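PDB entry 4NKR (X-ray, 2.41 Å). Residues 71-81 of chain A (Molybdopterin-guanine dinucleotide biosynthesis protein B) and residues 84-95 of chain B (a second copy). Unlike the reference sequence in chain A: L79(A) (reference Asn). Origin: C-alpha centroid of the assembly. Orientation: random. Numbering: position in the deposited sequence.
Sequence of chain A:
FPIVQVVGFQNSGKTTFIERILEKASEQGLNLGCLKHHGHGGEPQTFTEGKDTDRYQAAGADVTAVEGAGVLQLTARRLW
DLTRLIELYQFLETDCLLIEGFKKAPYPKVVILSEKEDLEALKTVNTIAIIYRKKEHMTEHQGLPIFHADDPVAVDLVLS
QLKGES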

ATOM      1  N   VAL A  71      -9.223   5.523  -2.634  1.00 31.69           N
ATOM      2  CA  VAL A  71      -7.805   5.564  -2.289  1.00 35.15           C
ATOM      3  C   VAL A  71      -7.475   4.539  -1.208  1.00 31.80           C
ATOM      4  O   VAL A  71      -8.120   4.470  -0.180  1.00 34.92           O
ATOM      5  CB  VAL A  71      -7.276   6.993  -1.947  1.00 41.13           C
ATOM      6  CG1 VAL A  71      -8.277   7.793  -1.164  1.00 49.00           C
ATOM      7  CG2 VAL A  71      -5.960   6.909  -1.192  1.00 40.17           C
ATOM      8  N   LEU A  72      -6.502   3.697  -1.527  1.00 26.37           N
ATOM      9  CA  LEU A  72      -6.044   2.646  -0.669  1.00 25.02           C
ATOM     10  C   LEU A  72      -4.729   3.076  -0.054  1.00 21.60           C
ATOM     11  O   LEU A  72      -3.910   3.628  -0.730  1.00 18.40           O
ATOM     12  CB  LEU A  72      -5.806   1.388  -1.493  1.00 24.46           C
ATOM     13  CG  LEU A  72      -5.158   0.246  -0.737  1.00 25.58           C
ATOM     14  CD1 LEU A  72      -6.035  -0.273   0.350  1.00 26.73           C
ATOM     15  CD2 LEU A  72      -4.862  -0.894  -1.682  1.00 27.69           C
ATOM     16  N   GLN A  73      -4.602   2.891   1.238  1.00 22.10           N
ATOM     17  CA  GLN A  73      -3.322   3.085   1.959  1.00 27.66           C
ATOM     18  C   GLN A  73      -2.910   1.777   2.560  1.00 21.37           C
ATOM     19  O   GLN A  73      -3.568   1.249   3.428  1.00 19.52           O
ATOM     20  CB  GLN A  73      -3.443   4.144   3.086  1.00 30.19           C
ATOM     21  CG  GLN A  73      -4.148   5.407   2.604  1.00 41.51           C
ATOM     22  CD  GLN A  73      -3.230   6.598   2.368  1.00 51.50           C
ATOM     23  OE1 GLN A  73      -3.085   7.066   1.241  1.00 54.26           O
ATOM     24  NE2 GLN A  73      -2.680   7.159   3.463  1.00 59.17           N
ATOM     25  N   LEU A  74      -1.834   1.249   2.078  1.00 19.43           N
ATOM     26  CA  LEU A  74      -1.473  -0.141   2.416  1.00 18.76           C
ATOM     27  C   LEU A  74      -0.092  -0.187   2.987  1.00 15.62           C
ATOM     28  O   LEU A  74       0.836   0.385   2.430  1.00 12.94           O
ATOM     29  CB  LEU A  74      -1.576  -0.984   1.112  1.00 18.58           C
ATOM     30  CG  LEU A  74      -1.236  -2.472   1.019  1.00 21.24           C
ATOM     31  CD1 LEU A  74       0.200  -2.643   0.713  1.00 20.73           C
ATOM     32  CD2 LEU A  74      -1.593  -3.327   2.192  1.00 24.30           C
ATOM     33  N   THR A  75       0.054  -0.878   4.092  1.00 17.46           N
ATOM     34  CA  THR A  75       1.400  -1.250   4.587  1.00 20.70           C
ATOM     35  C   THR A  75       1.545  -2.811   4.563  1.00 21.08           C
ATOM     36  O   THR A  75       0.706  -3.538   5.102  1.00 18.76           O
ATOM     37  CB  THR A  75       1.586  -0.827   6.026  1.00 23.62           C
ATOM     38  OG1 THR A  75       0.542  -1.455   6.776  1.00 29.11           O
ATOM     39  CG2 THR A  75       1.423   0.637   6.201  1.00 25.91           C
ATOM     40  N   ALA A  76       2.640  -3.299   3.995  1.00 23.17           N
ATOM     41  CA  ALA A  76       2.829  -4.743   3.783  1.00 24.71           C
ATOM     42  C   ALA A  76       4.256  -5.165   4.094  1.00 26.83           C
ATOM     43  O   ALA A  76       5.107  -4.863   3.335  1.00 26.96           O
ATOM     44  CB  ALA A  76       2.525  -5.104   2.359  1.00 24.63           C
ATOM     45  N   ARG A  77       4.465  -5.887   5.198  1.00 30.11           N
ATOM     46  CA  ARG A  77       5.772  -6.535   5.539  1.00 34.96           C
ATOM     47  C   ARG A  77       6.054  -7.893   4.857  1.00 31.12           C
ATOM     48  O   ARG A  77       5.551  -8.892   5.301  1.00 34.28           O
ATOM     49  CB  ARG A  77       5.874  -6.760   7.048  1.00 35.50           C
ATOM     50  CG  ARG A  77       6.008  -5.480   7.815  1.00 41.22           C
ATOM     51  CD  ARG A  77       5.759  -5.630   9.326  1.00 48.76           C
ATOM     52  NE  ARG A  77       6.098  -4.353   9.966  1.00 54.94           N
ATOM     53  CZ  ARG A  77       7.349  -3.939  10.151  1.00 51.10           C
ATOM     54  NH1 ARG A  77       8.380  -4.750   9.828  1.00 46.74           N
ATOM     55  NH2 ARG A  77       7.578  -2.725  10.657  1.00 50.76           N
ATOM     56  N   ARG A  78       6.929  -7.881   3.849  1.00 30.76           N
ATOM     57  CA  ARG A  78       7.487  -9.064   3.104  1.00 29.83           C
ATOM     58  C   ARG A  78       9.026  -8.816   2.985  1.00 30.65           C
ATOM     59  O   ARG A  78       9.472  -7.649   3.071  1.00 35.57           O
ATOM     60  CB  ARG A  78       6.845  -9.110   1.718  1.00 30.27           C
ATOM     61  CG  ARG A  78       5.350  -9.153   1.716  1.00 29.02           C
ATOM     62  CD  ARG A  78       4.834 -10.141   2.722  1.00 34.58           C
ATOM     63  NE  ARG A  78       3.514 -10.737   2.410  1.00 32.66           N
ATOM     64  CZ  ARG A  78       2.784 -11.311   3.338  1.00 33.71           C
ATOM     65  NH1 ARG A  78       3.223 -11.310   4.605  1.00 28.48           N
ATOM     66  NH2 ARG A  78       1.626 -11.873   3.031  1.00 36.22           N
ATOM     67  N   LEU A  79       9.881  -9.788   2.742  1.00 36.16           N
ATOM     68  CA  LEU A  79       9.955 -10.640   1.574  1.00 44.12           C
ATOM     69  C   LEU A  79      10.466  -9.836   0.315  1.00 41.14           C
ATOM     70  O   LEU A  79      10.884 -10.462  -0.659  1.00 45.82           O
ATOM     71  CB  LEU A  79       8.653 -11.536   1.347  1.00 46.48           C
ATOM     72  CG  LEU A  79       8.501 -12.841   2.162  1.00 49.24           C
ATOM     73  CD1 LEU A  79       7.145 -13.503   2.085  1.00 48.03           C
ATOM     74  CD2 LEU A  79       9.585 -13.890   1.730  1.00 58.37           C
ATOM     75  N   TRP A  80      10.549  -8.481   0.389  1.00 39.01           N
ATOM     76  CA  TRP A  80      10.494  -7.599  -0.832  1.00 33.95           C
ATOM     77  C   TRP A  80      11.814  -7.446  -1.516  1.00 38.06           C
ATOM     78  O   TRP A  80      12.787  -7.114  -0.883  1.00 38.95           O
ATOM     79  CB  TRP A  80      10.025  -6.157  -0.541  1.00 34.26           C
ATOM     80  CG  TRP A  80       8.533  -6.001  -0.172  1.00 35.09           C
ATOM     81  CD1 TRP A  80       8.030  -5.585   1.037  1.00 34.90           C
ATOM     82  CD2 TRP A  80       7.415  -6.236  -1.011  1.00 29.14           C
ATOM     83  NE1 TRP A  80       6.689  -5.563   0.998  1.00 36.74           N
ATOM     84  CE2 TRP A  80       6.265  -5.973  -0.243  1.00 32.94           C
ATOM     85  CE3 TRP A  80       7.262  -6.654  -2.336  1.00 27.13           C
ATOM     86  CZ2 TRP A  80       4.954  -6.147  -0.746  1.00 25.51           C
ATOM     87  CZ3 TRP A  80       5.936  -6.797  -2.851  1.00 27.23           C
ATOM     88  CH2 TRP A  80       4.817  -6.543  -2.039  1.00 26.33           C
ATOM     89  N   ASP A  81      11.812  -7.649  -2.833  1.00 36.61           N
ATOM     90  CA  ASP A  81      12.853  -7.207  -3.672  1.00 36.14           C
ATOM     91  C   ASP A  81      12.191  -6.549  -4.860  1.00 34.07           C
ATOM     92  O   ASP A  81      10.971  -6.502  -4.932  1.00 31.93           O
ATOM     93  CB  ASP A  81      13.818  -8.348  -4.084  1.00 39.44           C
ATOM     94  CG  ASP A  81      13.104  -9.587  -4.626  1.00 51.03           C
ATOM     95  OD1 ASP A  81      12.266  -9.489  -5.550  1.00 56.34           O
ATOM     96  OD2 ASP A  81      13.389 -10.691  -4.114  1.00 66.14           O
TER
ATOM     97  N   ARG B  84     -11.964  -6.593  -5.585  1.00 32.89           N
ATOM     98  CA  ARG B  84     -10.603  -6.219  -5.964  1.00 32.77           C
ATOM     99  C   ARG B  84      -9.623  -6.051  -4.800  1.00 35.09           C
ATOM    100  O   ARG B  84      -8.403  -6.359  -4.951  1.00 31.66           O
ATOM    101  CB  ARG B  84     -10.634  -4.968  -6.788  1.00 37.22           C
ATOM    102  CG  ARG B  84     -11.050  -5.227  -8.236  1.00 43.48           C
ATOM    103  CD  ARG B  84     -10.899  -3.979  -9.065  1.00 55.21           C
ATOM    104  NE  ARG B  84     -12.136  -3.192  -9.145  1.00 71.41           N
ATOM    105  CZ  ARG B  84     -12.976  -3.185 -10.192  1.00 79.67           C
ATOM    106  NH1 ARG B  84     -12.755  -3.951 -11.279  1.00 75.19           N
ATOM    107  NH2 ARG B  84     -14.058  -2.413 -10.146  1.00 81.47           N
ATOM    108  N   LEU B  85     -10.115  -5.590  -3.633  1.00 32.72           N
ATOM    109  CA  LEU B  85      -9.206  -5.470  -2.465  1.00 31.12           C
ATOM    110  C   LEU B  85      -8.814  -6.873  -1.987  1.00 29.95           C
ATOM    111  O   LEU B  85      -7.654  -7.111  -1.593  1.00 24.13           O
ATOM    112  CB  LEU B  85      -9.809  -4.628  -1.335  1.00 28.24           C
ATOM    113  CG  LEU B  85      -9.998  -3.135  -1.709  1.00 27.69           C
ATOM    114  CD1 LEU B  85     -11.105  -2.513  -0.881  1.00 25.34           C
ATOM    115  CD2 LEU B  85      -8.706  -2.347  -1.536  1.00 26.33           C
ATOM    116  N   ILE B  86      -9.740  -7.806  -2.145  1.00 28.88           N
ATOM    117  CA  ILE B  86      -9.503  -9.167  -1.740  1.00 33.15           C
ATOM    118  C   ILE B  86      -8.471  -9.847  -2.658  1.00 31.43           C
ATOM    119  O   ILE B  86      -7.558 -10.497  -2.189  1.00 29.31           O
ATOM    120  CB  ILE B  86     -10.836  -9.948  -1.591  1.00 37.19           C
ATOM    121  CG1 ILE B  86     -11.572  -9.431  -0.343  1.00 43.30           C
ATOM    122  CG2 ILE B  86     -10.603 -11.440  -1.387  1.00 38.27           C
ATOM    123  CD1 ILE B  86     -12.917 -10.067  -0.098  1.00 46.80           C
ATOM    124  N   GLU B  87      -8.580  -9.634  -3.944  1.00 34.38           N
ATOM    125  CA  GLU B  87      -7.597 -10.145  -4.872  1.00 37.76           C
ATOM    126  C   GLU B  87      -6.199  -9.599  -4.553  1.00 34.44           C
ATOM    127  O   GLU B  87      -5.192 -10.326  -4.628  1.00 31.67           O
ATOM    128  CB  GLU B  87      -7.990  -9.819  -6.320  1.00 43.08           C
ATOM    129  CG  GLU B  87      -9.143 -10.670  -6.836  1.00 49.98           C
ATOM    130  CD  GLU B  87      -9.871 -10.080  -8.069  1.00 57.87           C
ATOM    131  OE1 GLU B  87      -9.700  -8.880  -8.386  1.00 54.84           O
ATOM    132  OE2 GLU B  87     -10.635 -10.837  -8.730  1.00 65.64           O
ATOM    133  N   LEU B  88      -6.138  -8.329  -4.181  1.00 34.86           N
ATOM    134  CA  LEU B  88      -4.886  -7.726  -3.750  1.00 27.95           C
ATOM    135  C   LEU B  88      -4.348  -8.521  -2.606  1.00 23.09           C
ATOM    136  O   LEU B  88      -3.217  -8.818  -2.590  1.00 21.18           O
ATOM    137  CB  LEU B  88      -5.062  -6.257  -3.376  1.00 30.64           C
ATOM    138  CG  LEU B  88      -3.842  -5.451  -2.847  1.00 30.13           C
ATOM    139  CD1 LEU B  88      -2.791  -5.359  -3.896  1.00 32.15           C
ATOM    140  CD2 LEU B  88      -4.191  -4.049  -2.385  1.00 31.65           C
ATOM    141  N   TYR B  89      -5.175  -8.907  -1.663  1.00 24.68           N
ATOM    142  CA  TYR B  89      -4.703  -9.676  -0.519  1.00 26.91           C
ATOM    143  C   TYR B  89      -4.225 -11.089  -0.896  1.00 30.77           C
ATOM    144  O   TYR B  89      -3.262 -11.590  -0.303  1.00 30.32           O
ATOM    145  CB  TYR B  89      -5.760  -9.765   0.585  1.00 28.82           C
ATOM    146  CG  TYR B  89      -5.797  -8.524   1.429  1.00 30.15           C
ATOM    147  CD1 TYR B  89      -6.470  -7.403   0.996  1.00 30.12           C
ATOM    148  CD2 TYR B  89      -5.102  -8.441   2.634  1.00 31.44           C
ATOM    149  CE1 TYR B  89      -6.481  -6.222   1.748  1.00 34.15           C
ATOM    150  CE2 TYR B  89      -5.132  -7.266   3.415  1.00 28.85           C
ATOM    151  CZ  TYR B  89      -5.795  -6.154   2.960  1.00 29.69           C
ATOM    152  OH  TYR B  89      -5.825  -4.952   3.683  1.00 28.24           O
ATOM    153  N   GLN B  90      -4.908 -11.716  -1.859  1.00 31.82           N
ATOM    154  CA  GLN B  90      -4.499 -12.986  -2.399  1.00 32.60           C
ATOM    155  C   GLN B  90      -3.135 -12.852  -3.044  1.00 29.35           C
ATOM    156  O   GLN B  90      -2.246 -13.599  -2.734  1.00 25.88           O
ATOM    157  CB  GLN B  90      -5.532 -13.507  -3.402  1.00 37.08           C
ATOM    158  CG  GLN B  90      -6.472 -14.539  -2.795  1.00 39.50           C
ATOM    159  CD  GLN B  90      -7.937 -14.423  -3.221  1.00 40.11           C
ATOM    160  OE1 GLN B  90      -8.318 -13.692  -4.133  1.00 38.58           O
ATOM    161  NE2 GLN B  90      -8.765 -15.147  -2.526  1.00 46.46           N
ATOM    162  N   PHE B  91      -2.964 -11.829  -3.862  1.00 24.80           N
ATOM    163  CA  PHE B  91      -1.696 -11.571  -4.500  1.00 25.53           C
ATOM    164  C   PHE B  91      -0.482 -11.299  -3.552  1.00 28.58           C
ATOM    165  O   PHE B  91       0.652 -11.635  -3.868  1.00 34.91           O
ATOM    166  CB  PHE B  91      -1.886 -10.429  -5.446  1.00 23.43           C
ATOM    167  CG  PHE B  91      -0.638 -10.005  -6.137  1.00 26.81           C
ATOM    168  CD1 PHE B  91       0.210  -9.061  -5.561  1.00 23.68           C
ATOM    169  CD2 PHE B  91      -0.338 -10.491  -7.417  1.00 30.73           C
ATOM    170  CE1 PHE B  91       1.339  -8.652  -6.224  1.00 23.64           C
ATOM    171  CE2 PHE B  91       0.808 -10.079  -8.083  1.00 26.01           C
ATOM    172  CZ  PHE B  91       1.639  -9.154  -7.472  1.00 25.20           C
ATOM    173  N   LEU B  92      -0.702 -10.666  -2.416  1.00 32.41           N
ATOM    174  CA  LEU B  92       0.402 -10.445  -1.446  1.00 33.28           C
ATOM    175  C   LEU B  92       0.511 -11.658  -0.548  1.00 32.11           C
ATOM    176  O   LEU B  92       1.240 -11.640   0.409  1.00 30.91           O
ATOM    177  CB  LEU B  92       0.144  -9.201  -0.598  1.00 32.22           C
ATOM    178  CG  LEU B  92       0.003  -7.845  -1.275  1.00 33.60           C
ATOM    179  CD1 LEU B  92      -0.519  -6.789  -0.314  1.00 35.49           C
ATOM    180  CD2 LEU B  92       1.352  -7.424  -1.796  1.00 34.76           C
ATOM    181  N   GLU B  93      -0.288 -12.689  -0.829  1.00 34.60           N
ATOM    182  CA  GLU B  93      -0.061 -14.052  -0.295  1.00 39.97           C
ATOM    183  C   GLU B  93      -0.331 -14.140   1.187  1.00 45.53           C
ATOM    184  O   GLU B  93       0.448 -14.747   1.932  1.00 56.12           O
ATOM    185  CB  GLU B  93       1.347 -14.583  -0.617  1.00 37.99           C
ATOM    186  CG  GLU B  93       1.674 -14.596  -2.114  1.00 43.42           C
ATOM    187  CD  GLU B  93       3.067 -15.175  -2.416  1.00 52.87           C
ATOM    188  OE1 GLU B  93       3.791 -15.519  -1.440  1.00 55.21           O
ATOM    189  OE2 GLU B  93       3.446 -15.285  -3.625  1.00 49.71           O
ATOM    190  N   THR B  94      -1.465 -13.580   1.614  1.00 43.93           N
ATOM    191  CA  THR B  94      -1.913 -13.725   2.994  1.00 44.53           C
ATOM    192  C   THR B  94      -2.753 -14.975   2.976  1.00 40.03           C
ATOM    193  O   THR B  94      -3.227 -15.316   1.927  1.00 37.43           O
ATOM    194  CB  THR B  94      -2.766 -12.505   3.444  1.00 43.24           C
ATOM    195  OG1 THR B  94      -3.934 -12.429   2.628  1.00 46.74           O
ATOM    196  CG2 THR B  94      -1.971 -11.191   3.312  1.00 37.12           C
ATOM    197  N   ASP B  95      -2.923 -15.643   4.129  1.00 40.37           N
ATOM    198  CA  ASP B  95      -3.791 -16.866   4.269  1.00 44.83           C
ATOM    199  C   ASP B  95      -5.293 -16.534   4.399  1.00 40.64           C
ATOM    200  O   ASP B  95      -6.147 -17.375   4.205  1.00 37.29           O
ATOM    201  CB  ASP B  95      -3.472 -17.636   5.581  1.00 48.32           C
ATOM    202  CG  ASP B  95      -2.035 -18.224   5.645  1.00 63.32           C
ATOM    203  OD1 ASP B  95      -1.379 -18.436   4.564  1.00 59.80           O
ATOM    204  OD2 ASP B  95      -1.588 -18.516   6.816  1.00 60.92           O
TER

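A β-strand of chain A lies against a helix of chain B and the turn that ends it. The alternation of the strand sends L72(A), L74(A) and A76(A) toward the helix, while Q73(A) and T75(A) stay out of reach. The nearest α-carbons pair L72(A) with L85(B), L74(A) with L88(B) and A76(A) with L92(B), so both chains advance in the same sense.

The apolar contact is mostly leucine on leucine, branched side chains that fill space without polar groups to satisfy. L72(A) CD1 lies 3.9 Å from L85(B) CD2, and L72(A) CD2 packs tightly, 3.3 Å from L88(B) CD2. L92(B) reaches several partners: its CD1 is 4.3 Å from L74(A) CD1 and 4.4 Å from A76(A) CB, where the small methyl coincides with the closest of the paired backbones. Its CD2 meets the edge of the indole, 3.6 Å from W80(A) CH2; that ring is anchored within its own chain by W80(A) NE1 donating to A76(A) O at 2.9 Å.

The polar contact exploits the helix end, where carbonyls lack the next turn's amide donors. R78(A) NH2 donates to L92(B) O at 2.7 Å, and R78(A) NE adds a weak bond to L92(B) O at 3.2 Å. The long, multidentate guanidinium thus grips one carbonyl edge-on.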